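Local coordinates for Hut operon positive regulatory protein (Bacillus subtilis, PDB 4H4L) that binds regulatory sequences on mRNA when histidine is present, preventing transcription termination and so switching on the hut operon for histidine use, at residues 51-55 / 75-80; 124-128 / 138-142. The protein carries 1 engineered substitution. All coordinates share one frame; numbering follows the deposited sequence.

Interaction 1: residues 51-55 / 75-80. Engineered in segment 51-55: Ile-51 (natural residue Val). With ZN (zinc ion), chain N; HIS (histidine), chain M.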
loop_
_atom_site.group_PDB
_atom_site.type_symbol
_atom_site.label_atom_id
_atom_site.label_comp_id
_atom_site.label_asym_id
_atom_site.label_seq_id
_atom_site.Cartn_x
_atom_site.Cartn_y
_atom_site.Cartn_z
ATOM N N ILE A 51 -3.808 -1.118 -19.072
ATOM C CA ILE A 51 -4.822 -2.140 -18.840
ATOM C C ILE A 51 -5.700 -2.339 -20.102
ATOM O O ILE A 51 -5.986 -3.476 -20.494
ATOM C CB ILE A 51 -5.670 -1.758 -17.585
ATOM C CG1 ILE A 51 -4.767 -1.678 -16.350
ATOM C CG2 ILE A 51 -6.851 -2.705 -17.382
ATOM C CD1 ILE A 51 -5.413 -1.001 -15.168
ATOM N N ALA A 52 -6.071 -1.224 -20.733
ATOM C CA ALA A 52 -7.013 -1.153 -21.862
ATOM C C ALA A 52 -6.447 -1.793 -23.123
ATOM O O ALA A 52 -7.056 -2.708 -23.681
ATOM C CB ALA A 52 -7.385 0.299 -22.134
ATOM N N ALA A 53 -5.272 -1.314 -23.554
ATOM C CA ALA A 53 -4.487 -1.961 -24.621
ATOM C C ALA A 53 -4.464 -3.485 -24.458
ATOM O O ALA A 53 -4.797 -4.225 -25.393
ATOM C CB ALA A 53 -3.061 -1.414 -24.657
ATOM N N ILE A 54 -4.110 -3.946 -23.263
ATOM C CA ILE A 54 -3.991 -5.376 -23.011
ATOM C C ILE A 54 -5.341 -6.079 -23.045
ATOM O O ILE A 54 -5.397 -7.214 -23.469
ATOM C CB ILE A 54 -3.285 -5.692 -21.683
ATOM C CG1 ILE A 54 -1.809 -5.263 -21.738
ATOM C CG2 ILE A 54 -3.369 -7.185 -21.385
ATOM C CD1 ILE A 54 -1.128 -5.310 -20.374
ATOM N N GLU A 55 -6.411 -5.429 -22.592
ATOM C CA GLU A 55 -7.731 -6.057 -22.612
ATOM C C GLU A 55 -8.120 -6.231 -24.069
ATOM O O GLU A 55 -8.502 -7.337 -24.505
ATOM C CB GLU A 55 -8.752 -5.188 -21.899
ATOM C CG GLU A 55 -10.101 -5.850 -21.634
ATOM C CD GLU A 55 -11.161 -4.872 -21.115
ATOM O OE1 GLU A 55 -10.873 -3.666 -20.926
ATOM O OE2 GLU A 55 -12.307 -5.295 -20.899
ATOM N N LEU A 75 -8.563 -11.401 -16.307
ATOM C CA LEU A 75 -7.573 -10.633 -17.027
ATOM C C LEU A 75 -7.357 -9.258 -16.378
ATOM O O LEU A 75 -6.222 -8.723 -16.381
ATOM C CB LEU A 75 -7.944 -10.532 -18.496
ATOM C CG LEU A 75 -7.096 -9.637 -19.389
ATOM C CD1 LEU A 75 -5.673 -10.137 -19.440
ATOM C CD2 LEU A 75 -7.745 -9.601 -20.759
ATOM N N TYR A 76 -8.413 -8.719 -15.773
ATOM C CA TYR A 76 -8.274 -7.455 -15.111
ATOM C C TYR A 76 -7.302 -7.670 -13.972
ATOM O O TYR A 76 -6.245 -7.012 -13.893
ATOM C CB TYR A 76 -9.584 -6.908 -14.608
ATOM C CG TYR A 76 -9.389 -5.583 -13.924
ATOM C CD1 TYR A 76 -9.104 -4.407 -14.665
ATOM C CD2 TYR A 76 -9.462 -5.490 -12.522
ATOM C CE1 TYR A 76 -8.897 -3.191 -14.005
ATOM C CE2 TYR A 76 -9.273 -4.290 -11.871
ATOM C CZ TYR A 76 -8.988 -3.161 -12.602
ATOM O OH TYR A 76 -8.798 -2.001 -11.913
ATOM N N HIS A 77 -7.601 -8.668 -13.155
ATOM C CA HIS A 77 -6.820 -8.906 -11.978
ATOM C C HIS A 77 -5.432 -9.381 -12.220
ATOM O O HIS A 77 -4.533 -9.018 -11.452
ATOM C CB HIS A 77 -7.565 -9.803 -11.023
ATOM C CG HIS A 77 -8.649 -9.080 -10.284
ATOM N ND1 HIS A 77 -8.400 -8.299 -9.232
ATOM C CD2 HIS A 77 -10.013 -9.015 -10.501
ATOM C CE1 HIS A 77 -9.539 -7.760 -8.791
ATOM N NE2 HIS A 77 -10.534 -8.209 -9.558
ATOM N N ALA A 78 -5.220 -10.161 -13.279
ATOM C CA ALA A 78 -3.873 -10.689 -13.536
ATOM C C ALA A 78 -2.969 -9.540 -13.925
ATOM O O ALA A 78 -1.779 -9.514 -13.606
ATOM C CB ALA A 78 -3.905 -11.735 -14.621
ATOM N N THR A 79 -3.580 -8.558 -14.574
ATOM C CA THR A 79 -2.903 -7.348 -14.953
ATOM C C THR A 79 -2.521 -6.524 -13.746
ATOM O O THR A 79 -1.367 -6.089 -13.682
ATOM C CB THR A 79 -3.778 -6.508 -15.885
ATOM O OG1 THR A 79 -4.143 -7.302 -17.015
ATOM C CG2 THR A 79 -3.027 -5.235 -16.339
ATOM N N MET A 80 -3.467 -6.288 -12.816
ATOM C CA MET A 80 -3.173 -5.523 -11.575
ATOM C C MET A 80 -1.932 -6.106 -10.986
ATOM O O MET A 80 -0.981 -5.391 -10.656
ATOM C CB MET A 80 -4.224 -5.677 -10.475
ATOM C CG MET A 80 -5.547 -5.003 -10.709
ATOM S SD MET A 80 -5.489 -3.345 -10.060
ATOM C CE MET A 80 -5.010 -2.524 -11.587
HETATM ZN ZN ZN N . -12.565 -7.950 -8.895
HETATM N N HIS M . -12.097 -2.463 -14.347
HETATM C CA HIS M . -12.168 -3.603 -13.402
HETATM C C HIS M . -12.898 -4.695 -14.059
HETATM O O HIS M . -12.455 -5.059 -15.135
HETATM C CB HIS M . -12.853 -3.246 -12.084
HETATM C CG HIS M . -12.684 -4.299 -11.011
HETATM N ND1 HIS M . -12.323 -4.003 -9.724
HETATM C CD2 HIS M . -12.782 -5.671 -11.081
HETATM C CE1 HIS M . -12.232 -5.132 -9.023
HETATM N NE2 HIS M . -12.509 -6.145 -9.864
HETATM O OXT HIS M . -13.892 -5.216 -13.536
#
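Ile-51, an engineered replacement for valine, meets Tyr-76 where helix 47-60 crosses helix 70-87: its CG2 methyl lies 3.9 Å from Tyr-76 CD1, approaching the ring at a slant. Tyr-76 can be followed outward from the backbone. Its CG stands anti to the backbone N (chi1 -180°), which swings the ring out to meet both Ile-51 and the bound histidine. CB and then CG pass beside the ligand carboxylate, CG coming within 3.3 Å of the ligand O. On one flank of the ring CD1 and CE1 touch Ile-51 CG2, and CE1 also lies 3.3 Å from the ligand N; on the other flank CD2 and CE2 lie by the ligand imidazole. The ligand CA sits 3.1 Å above the ring plane and over its centre, so the tyrosine is a flat wall for the amino-acid end of the ligand. At the tip, Tyr-76 OH is hydrogen-bonded to Leu-96 O of a second subunit. The two helices pack on one face of the four-stranded antiparallel sheet, with short-segment axes 10.5 Å apart at an angle of 133°; Ile-54 packs on Leu-125, Phe-104 and Val-106 of its strands, and Leu-75 on Ile-121 and Val-123. Between the helices Ile-54 CG2 approaches Leu-75 CD1 at 4.2 Å. Thr-79 OG1 is tied to Leu-75 O at 2.6 Å, a carbonyl that also accepts from Thr-79 N; this bond fixes the rotation of the threonine and holds its CG2 methyl 4.0 Å from Ile-51 CG1. Met-80, its chain bent twice, brings CE to Ile-51 CD1. Beyond the tyrosine, His-77 NE2 binds the zinc ion together with NE2 of the ligand, His-73 of the same chain and His-138 of the second subunit.

Interaction 2: residues 124-128 / 138-142; sequences SLYGT and HETFG. With ZN (zinc ion), chain R; HIS (histidine), chain Q.
With CG anti to the backbone N (chi1 175°), the ring of Tyr-126 swings across to the partner strand, where its OH donates to Glu-139 OE1 at 2.7 Å from the anti side of the carboxylate. The acceptor lies at the ring edge, in plane, with ring and carboxylate planes 78° apart. Phe-141 crosses the tyrosine at about a right angle and offers its own edge, with CD1 3.5 Å from Tyr-126 CD2; one Phe-141 face receives Leu-125 O. A phenylalanine in place of Tyr-126 would probably keep this ring contact but leave Glu-139 OE1 without its hydroxyl donor. In the antiparallel hairpin ladder beneath, Leu-125 and Gly-142 form a hydrogen-bonded pair, Leu-125 N reaching Gly-142 O at 2.7 Å. Gly-127 pairs likewise with Thr-140: Gly-127 N reaches Thr-140 O at 3.1 Å, whereas the return bond from Thr-140 N to Gly-127 O is bent (129°) and weak. The strand bends sharply at Gly-127, whose backbone angles would drive any CB into the carbonyl O of Tyr-126; the side chains of the next pair, Thr-128 and Glu-139, diverge although their CA atoms are only 4.2 Å apart. His-138 ND1 donates to Glu-139 O at 2.9 Å, on a lone pair in the carbonyl plane. That bond helps set the imidazole so that NE2 binds zinc alongside the ligand NE2 and His-73 and His-77 of a neighbouring subunit. Another subunit supplies Arg-11 N to Glu-139 OE1 and Gly-10 N to Glu-139 OE2, and its own Phe-141 meets this Phe-141. Within the chain, helix 9-17 lies against Tyr-126 and Phe-141 on one face of the sheet, Leu-125 packs on helix 70-87 from the other, and strand 99-109 flanks strand 120-130.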
loop_
_atom_site.group_PDB
_atom_site.type_symbol
_atom_site.label_atom_id
_atom_site.label_comp_id
_atom_site.label_asym_id
_atom_site.label_seq_id
_atom_site.Cartn_x
_atom_site.Cartn_y
_atom_site.Cartn_z
ATOM N N SER A 124 2.510 -10.664 -18.558
ATOM C CA SER A 124 3.906 -10.391 -18.244
ATOM C C SER A 124 4.270 -9.073 -18.872
ATOM O O SER A 124 3.992 -8.865 -20.046
ATOM C CB SER A 124 4.837 -11.495 -18.784
ATOM O OG SER A 124 4.528 -12.776 -18.236
ATOM N N LEU A 125 4.879 -8.180 -18.095
ATOM C CA LEU A 125 5.159 -6.841 -18.581
ATOM C C LEU A 125 6.660 -6.619 -18.642
ATOM O O LEU A 125 7.347 -7.007 -17.707
ATOM C CB LEU A 125 4.548 -5.845 -17.613
ATOM C CG LEU A 125 3.032 -5.850 -17.501
ATOM C CD1 LEU A 125 2.606 -4.981 -16.330
ATOM C CD2 LEU A 125 2.444 -5.306 -18.790
ATOM N N TYR A 126 7.171 -6.019 -19.721
ATOM C CA TYR A 126 8.579 -5.576 -19.752
ATOM C C TYR A 126 8.816 -4.274 -20.499
ATOM O O TYR A 126 8.201 -4.007 -21.505
ATOM C CB TYR A 126 9.544 -6.670 -20.258
ATOM C CG TYR A 126 10.971 -6.180 -20.412
ATOM C CD1 TYR A 126 11.494 -5.860 -21.677
ATOM C CD2 TYR A 126 11.785 -5.984 -19.294
ATOM C CE1 TYR A 126 12.790 -5.378 -21.822
ATOM C CE2 TYR A 126 13.076 -5.498 -19.428
ATOM C CZ TYR A 126 13.571 -5.200 -20.685
ATOM O OH TYR A 126 14.854 -4.725 -20.797
ATOM N N GLY A 127 9.741 -3.463 -20.006
ATOM C CA GLY A 127 10.054 -2.208 -20.658
ATOM C C GLY A 127 10.712 -1.241 -19.709
ATOM O O GLY A 127 11.355 -1.620 -18.757
ATOM N N THR A 128 10.572 0.035 -19.975
ATOM C CA THR A 128 11.137 0.991 -19.061
ATOM C C THR A 128 10.090 1.826 -18.325
ATOM O O THR A 128 8.904 1.837 -18.684
ATOM C CB THR A 128 12.049 1.966 -19.777
ATOM O OG1 THR A 128 11.220 2.891 -20.475
ATOM C CG2 THR A 128 12.983 1.227 -20.722
ATOM N N HIS A 138 14.968 3.617 -16.431
ATOM C CA HIS A 138 15.528 2.329 -16.111
ATOM C C HIS A 138 14.486 1.297 -16.399
ATOM O O HIS A 138 13.379 1.627 -16.802
ATOM C CB HIS A 138 16.124 2.251 -14.684
ATOM C CG HIS A 138 15.116 2.319 -13.537
ATOM N ND1 HIS A 138 14.154 1.388 -13.337
ATOM C CD2 HIS A 138 15.013 3.220 -12.476
ATOM C CE1 HIS A 138 13.463 1.701 -12.226
ATOM N NE2 HIS A 138 13.997 2.819 -11.699
ATOM N N GLU A 139 14.824 0.031 -16.236
ATOM C CA GLU A 139 13.962 -1.009 -16.758
ATOM C C GLU A 139 12.831 -1.291 -15.819
ATOM O O GLU A 139 12.821 -0.771 -14.688
ATOM C CB GLU A 139 14.749 -2.281 -17.024
ATOM C CG GLU A 139 15.454 -2.272 -18.362
ATOM C CD GLU A 139 16.694 -3.140 -18.335
ATOM O OE1 GLU A 139 16.672 -4.256 -18.900
ATOM O OE2 GLU A 139 17.674 -2.706 -17.701
ATOM N N THR A 140 11.885 -2.120 -16.293
ATOM C CA THR A 140 10.774 -2.570 -15.448
ATOM C C THR A 140 10.093 -3.863 -15.847
ATOM O O THR A 140 10.112 -4.315 -17.012
ATOM C CB THR A 140 9.727 -1.494 -15.256
ATOM O OG1 THR A 140 8.959 -1.832 -14.117
ATOM C CG2 THR A 140 8.841 -1.407 -16.453
ATOM N N PHE A 141 9.479 -4.477 -14.849
ATOM C CA PHE A 141 9.069 -5.827 -15.018
ATOM C C PHE A 141 7.987 -6.213 -14.039
ATOM O O PHE A 141 8.049 -5.844 -12.876
ATOM C CB PHE A 141 10.296 -6.697 -14.801
ATOM C CG PHE A 141 10.220 -7.996 -15.494
ATOM C CD1 PHE A 141 10.846 -8.161 -16.718
ATOM C CD2 PHE A 141 9.502 -9.052 -14.937
ATOM C CE1 PHE A 141 10.759 -9.367 -17.380
ATOM C CE2 PHE A 141 9.408 -10.262 -15.589
ATOM C CZ PHE A 141 10.038 -10.418 -16.813
ATOM N N GLY A 142 7.012 -6.981 -14.509
ATOM C CA GLY A 142 5.912 -7.437 -13.672
ATOM C C GLY A 142 5.218 -8.657 -14.245
ATOM O O GLY A 142 5.008 -8.746 -15.466
HETATM ZN ZN ZN R . 13.908 3.832 -9.801
HETATM N N HIS Q . 9.959 9.625 -12.516
HETATM C CA HIS Q . 10.927 8.566 -12.134
HETATM C C HIS Q . 12.170 8.881 -12.836
HETATM O O HIS Q . 12.463 10.061 -12.902
HETATM C CB HIS Q . 10.443 7.186 -12.556
HETATM C CG HIS Q . 11.010 6.030 -11.736
HETATM N ND1 HIS Q . 10.215 5.099 -11.127
HETATM C CD2 HIS Q . 12.299 5.670 -11.450
HETATM C CE1 HIS Q . 10.974 4.210 -10.501
HETATM N NE2 HIS Q . 12.233 4.545 -10.715
HETATM O OXT HIS Q . 12.867 7.990 -13.332
#

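How the interactions relate
Interaction 1 comes first along the chain and closes before interaction 2 opens; their centres are 15 Å apart. Helices 47-60 and 70-87 cover one face of the antiparallel sheet, whose last two strands, 120-130 and 137-147, make the hairpin of interaction 2. The two meet directly where Ile-54 CD1 packs on Leu-125 CD2 at 3.9 Å. Each also contributes to a different zinc-histidine site: His-77 works with His-73 of its own chain and His-138 of a second subunit, and His-138 with His-73 and His-77 of another. Each such site therefore joins the helix of one subunit to the hairpin of another, consistent with histidine binding being coupled to contacts within the hexamer.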